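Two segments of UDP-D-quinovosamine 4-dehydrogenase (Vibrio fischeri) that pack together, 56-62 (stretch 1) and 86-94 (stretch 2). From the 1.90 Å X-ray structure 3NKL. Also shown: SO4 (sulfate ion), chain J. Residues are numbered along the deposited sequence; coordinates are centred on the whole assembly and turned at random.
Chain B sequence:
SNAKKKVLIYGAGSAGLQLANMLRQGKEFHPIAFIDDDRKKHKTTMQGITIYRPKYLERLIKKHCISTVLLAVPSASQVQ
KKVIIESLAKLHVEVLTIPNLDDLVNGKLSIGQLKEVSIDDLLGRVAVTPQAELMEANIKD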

# COMPACT_ATOMS: atom_id res chain seq x y z
N TYR B 56 3.72 -19.18 -0.30
CA TYR B 56 5.11 -19.47 -0.68
C TYR B 56 6.14 -19.19 0.42
O TYR B 56 7.33 -19.40 0.20
CB TYR B 56 5.49 -18.71 -1.96
CG TYR B 56 5.05 -19.40 -3.23
CD1 TYR B 56 5.95 -19.68 -4.25
CD2 TYR B 56 3.73 -19.79 -3.41
CE1 TYR B 56 5.55 -20.32 -5.41
CE2 TYR B 56 3.32 -20.45 -4.57
CZ TYR B 56 4.23 -20.70 -5.56
OH TYR B 56 3.83 -21.34 -6.72
N LEU B 57 5.71 -18.68 1.57
CA LEU B 57 6.64 -18.31 2.65
C LEU B 57 7.59 -19.45 3.04
O LEU B 57 8.81 -19.28 3.07
CB LEU B 57 5.86 -17.87 3.89
CG LEU B 57 5.49 -16.38 3.98
CD1 LEU B 57 4.51 -16.20 5.11
CD2 LEU B 57 6.74 -15.52 4.20
N GLU B 58 7.02 -20.60 3.36
CA GLU B 58 7.85 -21.72 3.81
C GLU B 58 8.89 -22.11 2.80
O GLU B 58 10.07 -22.27 3.13
CB GLU B 58 6.98 -22.91 4.18
CG GLU B 58 6.31 -22.74 5.53
CD GLU B 58 4.92 -23.35 5.59
OE1 GLU B 58 3.95 -22.60 5.85
OE2 GLU B 58 4.81 -24.57 5.38
N ARG B 59 8.48 -22.26 1.54
CA ARG B 59 9.41 -22.74 0.53
C ARG B 59 10.50 -21.73 0.20
O ARG B 59 11.61 -22.11 -0.13
CB ARG B 59 8.67 -23.21 -0.73
CG ARG B 59 8.04 -22.12 -1.57
CD ARG B 59 7.13 -22.74 -2.66
NE ARG B 59 5.84 -23.16 -2.11
CZ ARG B 59 4.81 -23.60 -2.83
NH1 ARG B 59 4.91 -23.70 -4.15
NH2 ARG B 59 3.68 -23.95 -2.23
N LEU B 60 10.20 -20.44 0.28
CA LEU B 60 11.19 -19.40 0.00
C LEU B 60 12.18 -19.28 1.15
O LEU B 60 13.38 -19.13 0.94
CB LEU B 60 10.50 -18.04 -0.23
CG LEU B 60 9.72 -17.90 -1.54
CD1 LEU B 60 8.85 -16.63 -1.51
CD2 LEU B 60 10.66 -17.88 -2.74
N ILE B 61 11.67 -19.35 2.38
CA ILE B 61 12.54 -19.26 3.55
C ILE B 61 13.55 -20.41 3.52
O ILE B 61 14.74 -20.21 3.70
CB ILE B 61 11.71 -19.30 4.85
CG1 ILE B 61 11.06 -17.93 5.09
CG2 ILE B 61 12.59 -19.73 6.03
CD1 ILE B 61 10.05 -17.95 6.24
N LYS B 62 13.05 -21.61 3.24
CA LYS B 62 13.89 -22.81 3.15
C LYS B 62 14.85 -22.75 1.96
O LYS B 62 16.03 -23.07 2.09
CB LYS B 62 13.01 -24.07 3.08
CG LYS B 62 13.74 -25.37 2.79
CD LYS B 62 12.76 -26.54 2.68
CE LYS B 62 13.43 -27.84 2.25
NZ LYS B 62 12.44 -28.88 1.84
N GLU B 86 2.15 -13.17 13.41
CA GLU B 86 2.07 -14.50 14.01
C GLU B 86 2.36 -15.60 13.00
O GLU B 86 2.99 -16.61 13.33
CB GLU B 86 0.72 -14.70 14.71
CG GLU B 86 0.54 -13.73 15.89
CD GLU B 86 -0.71 -13.98 16.72
OE1 GLU B 86 -0.99 -15.15 17.08
OE2 GLU B 86 -1.41 -13.00 17.03
N SER B 87 1.91 -15.41 11.76
CA SER B 87 2.20 -16.36 10.69
C SER B 87 3.71 -16.51 10.48
O SER B 87 4.21 -17.60 10.23
CB SER B 87 1.48 -15.96 9.38
OG SER B 87 2.20 -14.98 8.63
N LEU B 88 4.44 -15.40 10.61
CA LEU B 88 5.90 -15.44 10.46
C LEU B 88 6.61 -16.01 11.70
O LEU B 88 7.61 -16.73 11.59
CB LEU B 88 6.43 -14.03 10.15
CG LEU B 88 5.87 -13.45 8.84
CD1 LEU B 88 6.16 -11.96 8.76
CD2 LEU B 88 6.53 -14.18 7.65
N ALA B 89 6.11 -15.66 12.87
CA ALA B 89 6.71 -16.16 14.10
C ALA B 89 6.83 -17.66 14.07
O ALA B 89 7.84 -18.22 14.52
CB ALA B 89 5.89 -15.74 15.31
N LYS B 90 5.77 -18.33 13.61
CA LYS B 90 5.72 -19.77 13.63
C LYS B 90 6.60 -20.41 12.56
O LYS B 90 6.66 -21.63 12.46
CB LYS B 90 4.27 -20.26 13.47
CG LYS B 90 3.36 -19.77 14.59
CD LYS B 90 1.87 -20.00 14.25
CE LYS B 90 0.96 -19.54 15.39
NZ LYS B 90 -0.47 -19.48 14.95
N LEU B 91 7.27 -19.58 11.76
CA LEU B 91 8.22 -20.10 10.78
C LEU B 91 9.66 -19.86 11.25
O LEU B 91 10.60 -20.03 10.47
CB LEU B 91 8.02 -19.45 9.41
CG LEU B 91 6.65 -19.72 8.78
CD1 LEU B 91 6.51 -18.96 7.48
CD2 LEU B 91 6.53 -21.22 8.54
N HIS B 92 9.81 -19.44 12.50
CA HIS B 92 11.13 -19.26 13.12
C HIS B 92 11.98 -18.29 12.31
O HIS B 92 13.13 -18.59 11.99
CB HIS B 92 11.86 -20.61 13.29
CG HIS B 92 11.35 -21.43 14.44
ND1 HIS B 92 11.77 -22.73 14.67
CD2 HIS B 92 10.45 -21.14 15.42
CE1 HIS B 92 11.15 -23.20 15.74
NE2 HIS B 92 10.36 -22.25 16.22
N VAL B 93 11.42 -17.14 11.98
CA VAL B 93 12.21 -16.03 11.48
C VAL B 93 12.07 -14.89 12.47
O VAL B 93 11.16 -14.88 13.27
CB VAL B 93 11.74 -15.59 10.09
CG1 VAL B 93 11.93 -16.75 9.11
CG2 VAL B 93 10.25 -15.14 10.11
N GLU B 94 13.02 -13.97 12.42
CA GLU B 94 12.95 -12.73 13.16
C GLU B 94 12.10 -11.80 12.31
O GLU B 94 12.11 -11.88 11.07
CB GLU B 94 14.37 -12.18 13.25
CG GLU B 94 14.47 -10.83 13.85
CD GLU B 94 15.91 -10.41 14.05
OE1 GLU B 94 16.19 -9.82 15.10
OE2 GLU B 94 16.74 -10.67 13.15
S SO4 J . 0.41 -21.36 -7.55
O1 SO4 J . 1.59 -20.80 -8.21
O2 SO4 J . -0.34 -22.13 -8.53
O3 SO4 J . 0.79 -22.24 -6.44
O4 SO4 J . -0.42 -20.27 -7.03

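Contact between residues 56-62 and 86-94 of chain B, followed along the second stretch. No hydrogen bond crosses between the two; the 285 Å² they bury, both sides summed, comes mostly from apolar side chains, with smaller shares from E58 and S87. On the first stretch the helix offers L57, E58 and I61, spaced so that L57 and I61, one turn apart and tied by the bond from I61 N to L57 O (2.9 Å), both point their CA-to-CB bonds toward the other stretch. The second stretch begins in the last turn of a helix. E86 lies out of reach. S87 makes a marginal contact, its OG 4.4 Å from L57 CD1; this hydroxyl is hydrogen-bonded to a residue bordering the stretches, so its polarity is satisfied beside the leucine. L88 sets off sideways, but with chi1 m and chi2 t its end comes nearer, bringing CD2 to 3.7 Å from L57 CD2. Both leucines are buried, and a branched hydrocarbon with no polar group to satisfy suits such a site. A89 and K90 take no part; K90 is exposed. From A89 to H92 the backbone folds into a type I turn, closed by H92 N to A89 O at 3.1 Å; L91 N also forms a hydrogen bond to L88 O, just before the turn, at 2.9 Å. The turn presents L91, the residue with the largest covered area (78 Å²), with its CA-to-CB bond toward the first helix and its rotamer m, t. Its CD1 sits 3.8 Å from L57 CB and 3.9 Å from I61 CD1, so one methyl touches both helical residues, while CD2 approaches E58 CG at 3.4 Å. CG is the closest E58 atom; the carboxylate lies just beyond, with E58 OE1 4.0 Å from L91 CD2. E58 is exposed, a position that suits a charged residue. H92, with phi and psi both positive (57/50), starts sideways and its imidazole leads away, leaving it out of contact. V93 then points toward the helix again: its CG1 lies 3.6 Å from I61 CD1, the end of an isoleucine side chain extended by chi1 m and chi2 t. Both are branched hydrocarbons and the contact is methyl to methyl, suiting the buried V93. E94 is beyond the contact, and its OE2 is hydrogen-bonded elsewhere in the structure. Y56, also outside the interface, instead donates from OH to O1 of the sulfate at 2.7 Å.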